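Local coordinates for protein alanine racemase (Actinobacillus succinogenes, PDB 3C3K) that is of undetermined function but adopts the two-lobed periplasmic binding protein-like fold, whose members typically hold a small ligand in the cleft between the lobes, at residues T8-V13 and R40-N45; L12-N17 and D66-M71; C44-D49 and T70-S75; R52-L57 and P78-I83; F87-C92 and S99-V104. One frame throughout, in Å; residues are numbered along the deposited sequence.

Contact 1: T8-V13 and R40-N45; sequences TGMLLV and RILLCN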
# COMPACT_ATOMS: atom_id res chain seq x y z
N THR B 8 14.35 -17.34 -17.81
CA THR B 8 13.52 -16.24 -17.31
C THR B 8 14.41 -15.18 -16.67
O THR B 8 15.23 -15.47 -15.78
CB THR B 8 12.40 -16.73 -16.32
OG1 THR B 8 12.33 -15.86 -15.17
CG2 THR B 8 12.65 -18.16 -15.85
N GLY B 9 14.29 -13.95 -17.14
CA GLY B 9 15.09 -12.87 -16.58
C GLY B 9 14.43 -12.22 -15.39
O GLY B 9 13.36 -12.61 -15.00
N MET B 10 15.09 -11.22 -14.83
CA MET B 10 14.47 -10.36 -13.84
C MET B 10 14.72 -8.90 -14.24
O MET B 10 15.77 -8.53 -14.84
CB MET B 10 14.98 -10.64 -12.40
CG MET B 10 14.51 -11.99 -11.76
SD MET B 10 14.85 -12.25 -9.98
CE MET B 10 16.59 -12.59 -9.99
N LEU B 11 13.76 -8.08 -13.86
CA LEU B 11 13.88 -6.63 -13.93
C LEU B 11 13.86 -6.03 -12.52
O LEU B 11 13.13 -6.53 -11.64
CB LEU B 11 12.73 -6.09 -14.74
CG LEU B 11 12.38 -6.79 -16.06
CD1 LEU B 11 11.19 -6.11 -16.61
CD2 LEU B 11 13.59 -6.69 -17.04
N LEU B 12 14.68 -5.01 -12.31
CA LEU B 12 14.70 -4.21 -11.08
C LEU B 12 13.73 -3.02 -11.15
O LEU B 12 13.82 -2.16 -12.05
CB LEU B 12 16.13 -3.71 -10.79
CG LEU B 12 16.33 -2.76 -9.59
CD1 LEU B 12 15.92 -3.43 -8.25
CD2 LEU B 12 17.74 -2.37 -9.49
N VAL B 13 12.79 -2.94 -10.19
CA VAL B 13 12.04 -1.70 -9.99
C VAL B 13 12.51 -0.96 -8.75
O VAL B 13 12.51 -1.53 -7.67
CB VAL B 13 10.53 -1.99 -9.92
CG1 VAL B 13 9.71 -0.70 -9.95
CG2 VAL B 13 10.11 -2.94 -11.07
N ARG B 40 10.42 -11.85 -14.36
CA ARG B 40 9.91 -11.58 -13.03
C ARG B 40 10.56 -10.31 -12.45
O ARG B 40 11.54 -9.79 -12.99
CB ARG B 40 10.20 -12.78 -12.10
CG ARG B 40 9.83 -14.14 -12.67
CD ARG B 40 8.33 -14.22 -12.74
NE ARG B 40 7.88 -15.52 -13.19
CZ ARG B 40 6.62 -15.95 -13.14
NH1 ARG B 40 5.63 -15.18 -12.71
NH2 ARG B 40 6.36 -17.15 -13.62
N ILE B 41 10.03 -9.84 -11.34
CA ILE B 41 10.30 -8.48 -10.91
C ILE B 41 10.96 -8.47 -9.54
O ILE B 41 10.49 -9.13 -8.62
CB ILE B 41 8.93 -7.72 -10.85
CG1 ILE B 41 8.27 -7.61 -12.26
CG2 ILE B 41 9.06 -6.37 -10.22
CD1 ILE B 41 9.13 -6.84 -13.25
N LEU B 42 12.06 -7.74 -9.39
CA LEU B 42 12.60 -7.51 -8.05
C LEU B 42 12.37 -6.05 -7.71
O LEU B 42 12.58 -5.16 -8.57
CB LEU B 42 14.07 -7.83 -7.98
CG LEU B 42 14.57 -9.25 -7.85
CD1 LEU B 42 16.09 -9.16 -7.90
CD2 LEU B 42 14.09 -9.93 -6.58
N LEU B 43 11.94 -5.78 -6.48
CA LEU B 43 11.72 -4.39 -6.04
C LEU B 43 12.79 -3.89 -5.10
O LEU B 43 13.37 -4.64 -4.35
CB LEU B 43 10.38 -4.27 -5.29
CG LEU B 43 9.14 -4.75 -6.00
CD1 LEU B 43 8.02 -4.63 -4.98
CD2 LEU B 43 8.84 -3.90 -7.27
N CYS B 44 13.02 -2.60 -5.09
CA CYS B 44 13.83 -2.01 -4.02
C CYS B 44 13.10 -0.76 -3.60
O CYS B 44 12.69 0.05 -4.46
CB CYS B 44 15.20 -1.63 -4.51
SG CYS B 44 16.20 -0.96 -3.11
N ASN B 45 12.89 -0.62 -2.30
CA ASN B 45 12.19 0.52 -1.77
C ASN B 45 13.23 1.57 -1.52
O ASN B 45 13.71 1.75 -0.38
CB ASN B 45 11.44 0.19 -0.46
CG ASN B 45 10.59 1.33 -0.00
OD1 ASN B 45 9.86 1.92 -0.83
ND2 ASN B 45 10.72 1.71 1.29
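Five backbone hydrogen bonds tie 9-13 to 40-45 as parallel strands. Leu11 N gives its hydrogen to Arg40 O (2.9 Å), and Leu42 N answers with a nearly straight bond to Leu11 O (2.8 Å, 173°). Val13 N then reaches Leu42 O, and Cys44 N reaches Val13 O, each nearly along the C=O axis. At the start of the ladder the 3.1 Å bond from Arg40 N to Gly9 O is straight at the hydrogen but comes from above the carbonyl plane.

On one face the unbranched chain of Met10 bends at its last torsion (chi3 -75°), which lets SD lie obliquely against Leu42 CG at 3.7 Å and CE near Leu42 CD1. On the other face Val13 uses two groups: CG2 meets Ile41 CG2 at 3.7 Å, while CB lies alongside Leu43 CD2, the two side chains pointing the same way. Ile41 CD1 comes obliquely against Leu11 CB at 4.0 Å. Branched aliphatic residues suit a layer covered by helix 21-35, where Ile30 lies on Val13 and Ile41, and Ala34 on Leu11 and Ile41.

Farther out, Arg40 sends its guanidinium to a salt bridge with Glu35 of that helix. Ser55 and Cys56 of the second subunit pack on Met10 and Leu42, so the face opposite the helix takes part in the dimer. Strand 9-15, helix 21-35 and strand 39-45 thus form a classic beta-alpha-beta crossover.

Contact 2: L12-N17 and D66-M71; sequences LVMVSN and DGVITM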
# COMPACT_ATOMS: atom_id res chain seq x y z
N LEU B 12 14.68 -5.01 -12.31
CA LEU B 12 14.70 -4.21 -11.08
C LEU B 12 13.73 -3.02 -11.15
O LEU B 12 13.82 -2.16 -12.05
CB LEU B 12 16.13 -3.71 -10.79
CG LEU B 12 16.33 -2.76 -9.59
CD1 LEU B 12 15.92 -3.43 -8.25
CD2 LEU B 12 17.74 -2.37 -9.49
N VAL B 13 12.79 -2.94 -10.19
CA VAL B 13 12.04 -1.70 -9.99
C VAL B 13 12.51 -0.96 -8.75
O VAL B 13 12.51 -1.53 -7.67
CB VAL B 13 10.53 -1.99 -9.92
CG1 VAL B 13 9.71 -0.70 -9.95
CG2 VAL B 13 10.11 -2.94 -11.07
N MET B 14 12.89 0.30 -8.91
CA MET B 14 13.28 1.18 -7.81
C MET B 14 12.07 2.02 -7.47
O MET B 14 11.73 2.95 -8.21
CB MET B 14 14.47 2.05 -8.23
CG MET B 14 15.87 1.34 -8.15
SD MET B 14 17.36 2.21 -8.85
CE MET B 14 16.61 3.20 -9.92
N VAL B 15 11.42 1.69 -6.36
CA VAL B 15 10.14 2.25 -5.96
C VAL B 15 10.34 3.47 -5.06
O VAL B 15 11.20 3.46 -4.16
CB VAL B 15 9.38 1.16 -5.19
CG1 VAL B 15 8.08 1.65 -4.63
CG2 VAL B 15 9.09 0.02 -6.17
N SER B 16 9.57 4.53 -5.31
CA SER B 16 9.71 5.71 -4.47
C SER B 16 9.15 5.53 -3.06
O SER B 16 9.70 6.03 -2.10
CB SER B 16 9.07 6.92 -5.17
OG SER B 16 7.76 6.57 -5.49
N ASN B 17 8.06 4.80 -2.89
CA ASN B 17 7.59 4.47 -1.52
C ASN B 17 6.62 3.31 -1.59
O ASN B 17 5.52 3.40 -2.11
CB ASN B 17 6.91 5.72 -0.86
CG ASN B 17 6.46 5.47 0.57
OD1 ASN B 17 6.31 4.33 1.01
ND2 ASN B 17 6.20 6.56 1.31
N ASP B 66 18.17 -7.59 -15.95
CA ASP B 66 18.37 -7.14 -17.30
C ASP B 66 18.04 -5.65 -17.57
O ASP B 66 18.25 -5.16 -18.69
CB ASP B 66 17.50 -8.00 -18.22
CG ASP B 66 18.06 -9.41 -18.44
OD1 ASP B 66 19.00 -9.83 -17.71
OD2 ASP B 66 17.53 -10.11 -19.35
N GLY B 67 17.58 -4.91 -16.56
CA GLY B 67 17.16 -3.52 -16.81
C GLY B 67 16.50 -2.95 -15.56
O GLY B 67 16.15 -3.70 -14.65
N VAL B 68 16.41 -1.63 -15.48
CA VAL B 68 15.85 -0.95 -14.31
C VAL B 68 14.71 0.05 -14.69
O VAL B 68 14.82 0.80 -15.64
CB VAL B 68 17.02 -0.35 -13.43
CG1 VAL B 68 17.97 0.37 -14.26
CG2 VAL B 68 16.50 0.59 -12.29
N ILE B 69 13.58 -0.02 -13.96
CA ILE B 69 12.53 1.03 -13.99
C ILE B 69 12.60 1.72 -12.68
O ILE B 69 12.66 1.06 -11.65
CB ILE B 69 11.15 0.42 -14.20
CG1 ILE B 69 11.15 -0.30 -15.54
CG2 ILE B 69 10.03 1.53 -14.18
CD1 ILE B 69 9.90 -1.20 -15.76
N THR B 70 12.76 3.03 -12.71
CA THR B 70 12.87 3.84 -11.50
C THR B 70 11.66 4.80 -11.36
O THR B 70 11.18 5.35 -12.34
CB THR B 70 14.23 4.62 -11.43
OG1 THR B 70 14.31 5.23 -10.11
CG2 THR B 70 14.38 5.68 -12.56
N MET B 71 11.15 4.93 -10.13
CA MET B 71 10.14 5.86 -9.81
C MET B 71 10.79 6.93 -8.86
O MET B 71 10.09 7.80 -8.35
CB MET B 71 8.94 5.17 -9.12
CG MET B 71 8.37 3.83 -9.80
SD MET B 71 6.98 3.15 -8.74
CE MET B 71 5.88 4.38 -9.13
O HOH W 1 6.99 8.16 -7.38
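Next to the edge strand 39-45 of the six-stranded parallel sheet, strand 9-15 is flanked on its other side by 68-70, so both edges of its backbone are occupied. Toward 66-71 it forms four hydrogen bonds. Leu12 N donates to Gly67 O, Ile69 N returns a bond to Leu12 O (2.9 Å), Met14 N follows with Ile69 O, and Met71 N closes the ladder on Met14 O (2.8 Å). All four run nearly along the carbonyl axes.

Met14 carries most of the side-chain contact on the face it shares with Val68 and Thr70. Its chain curls back at the last bond (chi3 -24°, close to eclipsed) and places CE 3.5 Å from Val68 CG2 and 3.1 Å from Thr70 OG1, a tight and probably strained fit. Thr70 OG1 itself accepts the N-H of Asp72, making an ST turn as the strand ends. Apolar Val68 and Ile69 suit a buried strand, and Ile69 continues on to Cys92 of the next one.

Beyond the last bridge the backbones part. A water spans the gap, 2.6 Å from Ser16 OG and donating to Met71 O at 3.3 Å, whereas the model gives the buried Ser16 N no partner. A glycerol, probably from the crystallisation liquor, lies about 6 Å from the Ser16 side chain at the strands' carboxyl ends, consistent with the ligand cleft of periplasmic binding protein-like folds.

Contact 3: C44-D49 and T70-S75; sequences CNTESD and TMDALS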
# COMPACT_ATOMS: atom_id res chain seq x y z
N CYS B 44 13.02 -2.60 -5.09
CA CYS B 44 13.83 -2.01 -4.02
C CYS B 44 13.10 -0.76 -3.60
O CYS B 44 12.69 0.05 -4.46
CB CYS B 44 15.20 -1.63 -4.51
SG CYS B 44 16.20 -0.96 -3.11
N ASN B 45 12.89 -0.62 -2.30
CA ASN B 45 12.19 0.52 -1.77
C ASN B 45 13.23 1.57 -1.52
O ASN B 45 13.71 1.75 -0.38
CB ASN B 45 11.44 0.19 -0.46
CG ASN B 45 10.59 1.33 -0.00
OD1 ASN B 45 9.86 1.92 -0.83
ND2 ASN B 45 10.72 1.71 1.29
N THR B 46 13.58 2.28 -2.59
CA THR B 46 14.78 3.16 -2.58
C THR B 46 14.44 4.48 -1.93
O THR B 46 15.27 5.11 -1.25
CB THR B 46 15.36 3.36 -4.04
OG1 THR B 46 14.29 3.59 -4.96
CG2 THR B 46 16.06 2.13 -4.52
N GLU B 47 13.22 4.95 -2.16
CA GLU B 47 12.79 6.27 -1.62
C GLU B 47 13.74 7.41 -1.90
O GLU B 47 14.02 8.26 -0.99
CB GLU B 47 12.60 6.18 -0.12
CG GLU B 47 11.70 5.05 0.29
CD GLU B 47 11.34 5.09 1.77
OE1 GLU B 47 11.98 4.42 2.61
OE2 GLU B 47 10.39 5.79 2.10
N SER B 48 14.29 7.41 -3.12
CA SER B 48 15.25 8.40 -3.53
C SER B 48 16.38 8.64 -2.56
O SER B 48 16.85 9.77 -2.36
CB SER B 48 14.53 9.71 -3.87
OG SER B 48 13.48 9.42 -4.80
N ASP B 49 16.80 7.55 -1.94
CA ASP B 49 17.94 7.48 -1.04
C ASP B 49 19.06 6.90 -1.86
O ASP B 49 18.98 5.75 -2.34
CB ASP B 49 17.60 6.52 0.10
CG ASP B 49 18.72 6.35 1.07
OD1 ASP B 49 19.90 6.43 0.66
OD2 ASP B 49 18.42 6.12 2.27
N THR B 70 12.76 3.03 -12.71
CA THR B 70 12.87 3.84 -11.50
C THR B 70 11.66 4.80 -11.36
O THR B 70 11.18 5.35 -12.34
CB THR B 70 14.23 4.62 -11.43
OG1 THR B 70 14.31 5.23 -10.11
CG2 THR B 70 14.38 5.68 -12.56
N MET B 71 11.15 4.93 -10.13
CA MET B 71 10.14 5.86 -9.81
C MET B 71 10.79 6.93 -8.86
O MET B 71 10.09 7.80 -8.35
CB MET B 71 8.94 5.17 -9.12
CG MET B 71 8.37 3.83 -9.80
SD MET B 71 6.98 3.15 -8.74
CE MET B 71 5.88 4.38 -9.13
N ASP B 72 12.13 6.94 -8.73
CA ASP B 72 12.77 7.97 -7.88
C ASP B 72 12.80 9.39 -8.42
O ASP B 72 12.53 9.63 -9.63
CB ASP B 72 14.20 7.56 -7.59
CG ASP B 72 14.30 6.49 -6.50
OD1 ASP B 72 13.29 6.22 -5.87
OD2 ASP B 72 15.44 6.04 -6.21
N ALA B 73 13.15 10.34 -7.55
CA ALA B 73 13.27 11.74 -7.94
C ALA B 73 14.17 11.87 -9.17
O ALA B 73 15.24 11.19 -9.28
CB ALA B 73 13.82 12.62 -6.77
N LEU B 74 13.72 12.72 -10.09
CA LEU B 74 14.39 12.99 -11.38
C LEU B 74 15.82 13.36 -11.20
O LEU B 74 16.64 12.95 -11.98
CB LEU B 74 13.68 14.19 -12.07
CG LEU B 74 14.08 14.56 -13.48
CD1 LEU B 74 13.64 13.45 -14.38
CD2 LEU B 74 13.39 15.86 -13.82
N SER B 75 16.16 14.07 -10.11
CA SER B 75 17.52 14.52 -9.91
C SER B 75 18.56 13.42 -9.53
O SER B 75 19.81 13.66 -9.45
CB SER B 75 17.50 15.53 -8.78
OG SER B 75 17.13 14.89 -7.59
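The carboxylate of Asp72 is aimed into the turn after strand 39-45, with Thr46 and Ser48 meeting it. Asp72 CG is anti to its own carbonyl carbon (chi1 -78°), which carries the flat group toward 44-49. Thr46 crosses it obliquely: its OG1, between backbone N and carbonyl carbon, stands 3.0 Å from both Asp72 OD1 and Asp72 OD2. That hydroxyl is hydrogen-bonded to Val15 O, so it links the turn to strand 9-15.

Ser48 uses both backbone and side chain. Its N gives a weak, bent bond to Asp72 OD1 (3.2 Å, 146°), while its OG, anti to the carbonyl carbon, reaches past the carboxylate to accept the N-H of Ala73 at 2.9 Å in a nearly straight line (172°). Tyr136 OH also bonds to Ser48 OG, and serine suits the place because its short side chain can accept from a nearby main chain. The small Ala73 side chain, its CB near Ser48 OG, is compatible with the close approach.

The turn is drawn together by Asp49 N bonding to Thr46 O at 3.0 Å, just before Asp49 caps helix 50-56. Asp72 OD2 lies close to Glu76 OE1, another acid. With its hydrogen given to Val15 O, Thr46 OG1 probably adds to these negative surroundings, which could raise the pKa of Asp72; the weak Ser48 N-H would partly offset this.

Contact 4: R52-L57 and P78-I83; sequences RSRSCL and PELQNI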
# COMPACT_ATOMS: atom_id res chain seq x y z
N ARG B 52 20.77 3.59 -0.91
CA ARG B 52 19.93 2.44 -1.30
C ARG B 52 20.00 2.16 -2.80
O ARG B 52 20.12 1.04 -3.22
CB ARG B 52 18.48 2.68 -0.92
CG ARG B 52 18.19 2.38 0.48
CD ARG B 52 16.69 2.41 0.72
NE ARG B 52 16.40 2.47 2.14
CZ ARG B 52 15.26 2.90 2.69
NH1 ARG B 52 14.25 3.33 1.93
NH2 ARG B 52 15.14 2.90 4.02
N SER B 53 19.91 3.21 -3.62
CA SER B 53 19.91 3.04 -5.06
C SER B 53 21.20 2.43 -5.55
O SER B 53 21.18 1.47 -6.33
CB SER B 53 19.80 4.38 -5.73
OG SER B 53 18.64 5.01 -5.26
N ARG B 54 22.32 2.99 -5.10
CA ARG B 54 23.61 2.48 -5.51
C ARG B 54 23.74 1.01 -5.18
O ARG B 54 24.30 0.20 -5.95
CB ARG B 54 24.71 3.27 -4.81
CG ARG B 54 24.96 4.58 -5.50
CD ARG B 54 26.14 5.38 -4.90
NE ARG B 54 26.32 6.53 -5.79
CZ ARG B 54 26.68 7.76 -5.43
NH1 ARG B 54 26.95 8.06 -4.15
NH2 ARG B 54 26.78 8.70 -6.38
N SER B 55 23.21 0.65 -4.02
CA SER B 55 23.35 -0.71 -3.55
C SER B 55 22.53 -1.68 -4.40
O SER B 55 23.01 -2.73 -4.82
CB SER B 55 23.05 -0.75 -2.04
OG SER B 55 22.47 -1.96 -1.67
N CYS B 56 21.29 -1.34 -4.71
CA CYS B 56 20.47 -2.33 -5.38
C CYS B 56 20.96 -2.42 -6.81
O CYS B 56 20.73 -3.41 -7.48
CB CYS B 56 18.97 -2.04 -5.27
SG CYS B 56 18.48 -0.59 -6.15
N LEU B 57 21.67 -1.39 -7.28
CA LEU B 57 22.17 -1.40 -8.67
C LEU B 57 23.36 -2.33 -8.91
O LEU B 57 23.69 -2.61 -10.06
CB LEU B 57 22.39 0.03 -9.26
CG LEU B 57 21.13 0.86 -9.61
CD1 LEU B 57 21.52 2.28 -9.92
CD2 LEU B 57 20.28 0.29 -10.76
N PRO B 78 21.09 11.78 -13.01
CA PRO B 78 22.51 12.08 -13.31
C PRO B 78 23.50 11.46 -12.31
O PRO B 78 24.61 11.11 -12.70
CB PRO B 78 22.57 13.63 -13.34
CG PRO B 78 21.43 14.05 -12.53
CD PRO B 78 20.33 13.03 -12.76
N GLU B 79 23.05 11.19 -11.09
CA GLU B 79 23.89 10.58 -10.07
C GLU B 79 24.11 9.06 -10.31
O GLU B 79 25.00 8.45 -9.73
CB GLU B 79 23.24 10.80 -8.72
CG GLU B 79 23.11 12.28 -8.33
CD GLU B 79 22.51 12.52 -6.93
OE1 GLU B 79 23.05 13.38 -6.19
OE2 GLU B 79 21.49 11.87 -6.57
N LEU B 80 23.29 8.47 -11.17
CA LEU B 80 23.36 7.05 -11.42
C LEU B 80 23.76 6.67 -12.83
O LEU B 80 23.88 5.48 -13.12
CB LEU B 80 22.02 6.38 -11.09
CG LEU B 80 21.44 6.47 -9.68
CD1 LEU B 80 19.99 5.82 -9.68
CD2 LEU B 80 22.36 5.86 -8.60
N GLN B 81 23.96 7.67 -13.69
CA GLN B 81 24.14 7.47 -15.12
C GLN B 81 25.43 6.65 -15.33
O GLN B 81 25.49 5.78 -16.21
CB GLN B 81 24.07 8.79 -15.89
CG GLN B 81 25.37 9.53 -16.19
CD GLN B 81 25.19 11.07 -16.24
OE1 GLN B 81 25.95 11.83 -15.60
NE2 GLN B 81 24.14 11.53 -16.96
N ASN B 82 26.40 6.84 -14.44
CA ASN B 82 27.63 6.11 -14.59
C ASN B 82 27.50 4.64 -14.25
O ASN B 82 28.24 3.83 -14.78
CB ASN B 82 28.71 6.75 -13.77
CG ASN B 82 29.29 7.96 -14.46
OD1 ASN B 82 29.49 7.98 -15.69
ND2 ASN B 82 29.52 9.00 -13.69
N ILE B 83 26.56 4.30 -13.38
CA ILE B 83 26.35 2.89 -13.06
C ILE B 83 25.54 2.24 -14.17
O ILE B 83 25.83 1.13 -14.57
CB ILE B 83 25.65 2.68 -11.66
CG1 ILE B 83 26.57 3.10 -10.50
CG2 ILE B 83 25.23 1.22 -11.50
CD1 ILE B 83 25.82 3.35 -9.23
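No hydrogen bond crosses between 52-57 and 78-83; apolar contact does most of the work. Leu57 and Leu80 meet at about a right angle, and Leu57 CD1 sits 3.9 Å from Leu80 CD1 and equally near Leu80 CD2. Leu57 CB also rests on Ile83 CG2 at 3.8 Å, so one leucine is gripped by two residues a helical turn apart. Ser53 adds its CB, 4.1 Å from Leu80 CD2, and being small it lets the leucine lie close to the helix.

Arg54 contributes in two ways. Its aliphatic stem crosses Ile83 at about a right angle, Arg54 CG coming to 4.0 Å from Ile83 CD1. The extended chain then carries the guanidinium toward the solvent-exposed start of the other helix, where Arg54 NH2 lies 3.8 Å from Glu79 O, the oxygen at the guanidinium edge. The Glu79 carboxylate is farther off, its OE1 6.0 Å from Arg54 NH2, so any attraction between the charges is long-range.

Just outside the two segments, Ser53 OG bonds to Glu76 OE2, right before helix 77-84, and so ties the two elements together; it also bonds Asp49 O. Ile83 N bonds to Leu80 O at 2.9 Å, a short three-residue step where helix 78-83 is kinked. Arg52 pairs with Glu47 of its own chain and with Glu35 of the second subunit.

The short axes run nearly parallel, 15° apart, and Leu57 continues onto Leu12 and Met14 of the sheet. Neighbouring helices laid side by side on a parallel sheet are the outer layer of an alpha/beta/alpha sandwich.

Contact 5: F87-C92 and S99-V104; sequences FPWVQC and STVSSV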
# COMPACT_ATOMS: atom_id res chain seq x y z
N PHE B 87 22.63 0.23 -20.08
CA PHE B 87 21.65 -0.77 -19.64
C PHE B 87 20.23 -0.26 -19.85
O PHE B 87 19.98 0.95 -19.75
CB PHE B 87 21.89 -1.21 -18.18
CG PHE B 87 23.10 -2.12 -17.98
CD1 PHE B 87 23.03 -3.48 -18.28
CD2 PHE B 87 24.31 -1.61 -17.44
CE1 PHE B 87 24.12 -4.35 -18.06
CE2 PHE B 87 25.40 -2.44 -17.19
CZ PHE B 87 25.32 -3.82 -17.52
N PRO B 88 19.28 -1.16 -20.20
CA PRO B 88 17.88 -0.70 -20.31
C PRO B 88 17.41 0.07 -19.04
O PRO B 88 17.63 -0.41 -17.93
CB PRO B 88 17.09 -1.97 -20.44
CG PRO B 88 18.07 -2.92 -21.13
CD PRO B 88 19.39 -2.62 -20.43
N TRP B 89 16.81 1.25 -19.23
CA TRP B 89 16.50 2.18 -18.13
C TRP B 89 15.28 2.98 -18.54
O TRP B 89 15.20 3.50 -19.67
CB TRP B 89 17.72 3.10 -17.92
CG TRP B 89 17.78 3.97 -16.73
CD1 TRP B 89 16.98 3.96 -15.64
CD2 TRP B 89 18.82 4.94 -16.46
NE1 TRP B 89 17.42 4.88 -14.71
CE2 TRP B 89 18.54 5.50 -15.20
CE3 TRP B 89 19.94 5.39 -17.18
CZ2 TRP B 89 19.36 6.51 -14.62
CZ3 TRP B 89 20.77 6.42 -16.60
CH2 TRP B 89 20.49 6.94 -15.33
N VAL B 90 14.31 3.09 -17.63
CA VAL B 90 13.08 3.85 -17.88
C VAL B 90 12.71 4.54 -16.61
O VAL B 90 12.82 3.95 -15.56
CB VAL B 90 11.89 2.96 -18.27
CG1 VAL B 90 10.64 3.77 -18.39
CG2 VAL B 90 12.11 2.24 -19.62
N GLN B 91 12.25 5.78 -16.71
CA GLN B 91 11.81 6.53 -15.57
C GLN B 91 10.30 6.65 -15.58
O GLN B 91 9.70 6.93 -16.62
CB GLN B 91 12.48 7.91 -15.52
CG GLN B 91 11.66 8.95 -14.64
CD GLN B 91 12.27 9.00 -13.24
OE1 GLN B 91 13.48 9.05 -13.11
NE2 GLN B 91 11.43 8.99 -12.20
N CYS B 92 9.68 6.37 -14.45
CA CYS B 92 8.22 6.54 -14.28
C CYS B 92 7.88 7.75 -13.45
O CYS B 92 8.51 8.01 -12.43
CB CYS B 92 7.62 5.37 -13.50
SG CYS B 92 7.51 3.83 -14.35
N SER B 99 15.60 15.09 -20.71
CA SER B 99 16.38 13.96 -20.18
C SER B 99 16.58 12.89 -21.28
O SER B 99 15.72 12.75 -22.15
CB SER B 99 15.68 13.39 -18.95
OG SER B 99 16.06 12.06 -18.73
N THR B 100 17.71 12.19 -21.29
CA THR B 100 17.89 11.11 -22.25
C THR B 100 17.30 9.74 -21.83
O THR B 100 17.33 8.81 -22.59
CB THR B 100 19.35 10.91 -22.60
OG1 THR B 100 20.11 10.70 -21.40
CG2 THR B 100 19.85 12.15 -23.35
N VAL B 101 16.77 9.65 -20.62
CA VAL B 101 16.19 8.41 -20.13
C VAL B 101 14.72 8.42 -20.46
O VAL B 101 14.03 9.37 -20.12
CB VAL B 101 16.39 8.32 -18.63
CG1 VAL B 101 15.71 7.02 -18.05
CG2 VAL B 101 17.92 8.40 -18.32
N SER B 102 14.26 7.39 -21.16
CA SER B 102 12.89 7.37 -21.56
C SER B 102 12.00 7.28 -20.34
O SER B 102 12.37 6.68 -19.34
CB SER B 102 12.59 6.20 -22.51
OG SER B 102 13.39 6.32 -23.68
N SER B 103 10.78 7.85 -20.46
CA SER B 103 9.90 8.03 -19.32
C SER B 103 8.47 7.81 -19.75
O SER B 103 8.13 7.90 -20.93
CB SER B 103 10.02 9.45 -18.74
OG SER B 103 9.63 10.34 -19.76
N VAL B 104 7.63 7.61 -18.75
CA VAL B 104 6.19 7.54 -18.93
C VAL B 104 5.57 8.13 -17.64
O VAL B 104 5.97 7.80 -16.54
CB VAL B 104 5.71 6.08 -19.25
CG1 VAL B 104 6.19 5.08 -18.23
CG2 VAL B 104 4.15 6.02 -19.27
O HOH W 2 16.34 5.22 -21.56
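Two neighbouring parallel strands of the six-stranded sheet, 89-92 and 102-104, meet here, and unlike a beta-alpha-beta unit the short link between their segments contains no helix. Their axes run 32° apart, showing the sheet's twist.

Direct backbone bonds are two. Gln91 N donates to Ser102 O at 2.8 Å in the carbonyl plane, and Val104 N donates to Gln91 O at 3.0 Å, a more bent bond of 147°. Toward the start of the strands the chains diverge, and a water does the joining: it donates to Trp89 O (2.8 Å) and accepts from Ser102 N (3.0 Å). Gln253 of helix 239-254 also bonds Trp89 O.

Apolar contact centres on Val101 and Trp89. Val101 CG2 sits over one face of the indole in a CH-pi contact, 3.9 Å from the centroid of the six-membered ring, while Val101 CG1 lies over CG of the five-membered ring. A beta-branched residue suits this place, since its two methyls span both rings. Val68, Leu77 and Ile84 also pack on Trp89 from the neighbouring strand and helix.

Within 99-104, Ser99 OG accepts Val101 N in an ST turn that shapes the approach to the strand. Other polar side chains join the strands to their surroundings. Ser103 OG bonds to His264 ND1 on the next strand of the sheet. Gln91, bent at chi2 (97°), bonds Asp72 O through its amide and folds back on its own strand, with Gln91 NE2 donating to Cys92 O at 3.1 Å from above the carbonyl plane.

How the contacts relate
All five contacts lie in one lobe. Contacts 1, 2 and 5 pair strands of the same parallel sheet, in the order 39-45, 9-15, 68-70, 89-92, 102-105; contacts 1 and 2 share Leu12 and Val13, their centres about 8 Å apart, whereas the centres of contacts 1 and 5 are about 16 Å apart. Strands 68-70 and 89-92 are direct neighbours, joining contacts 2 and 5. Contact 3 links turns at strand ends, and contact 4 covers the sheet with the helices following strands 39-45 and 68-70. Along the chain, contacts 3 and 4 interleave and contact 5 closes last. Contacts 1, 3 and 4 also touch the second subunit, so this side of the lobe takes part in the dimer contact.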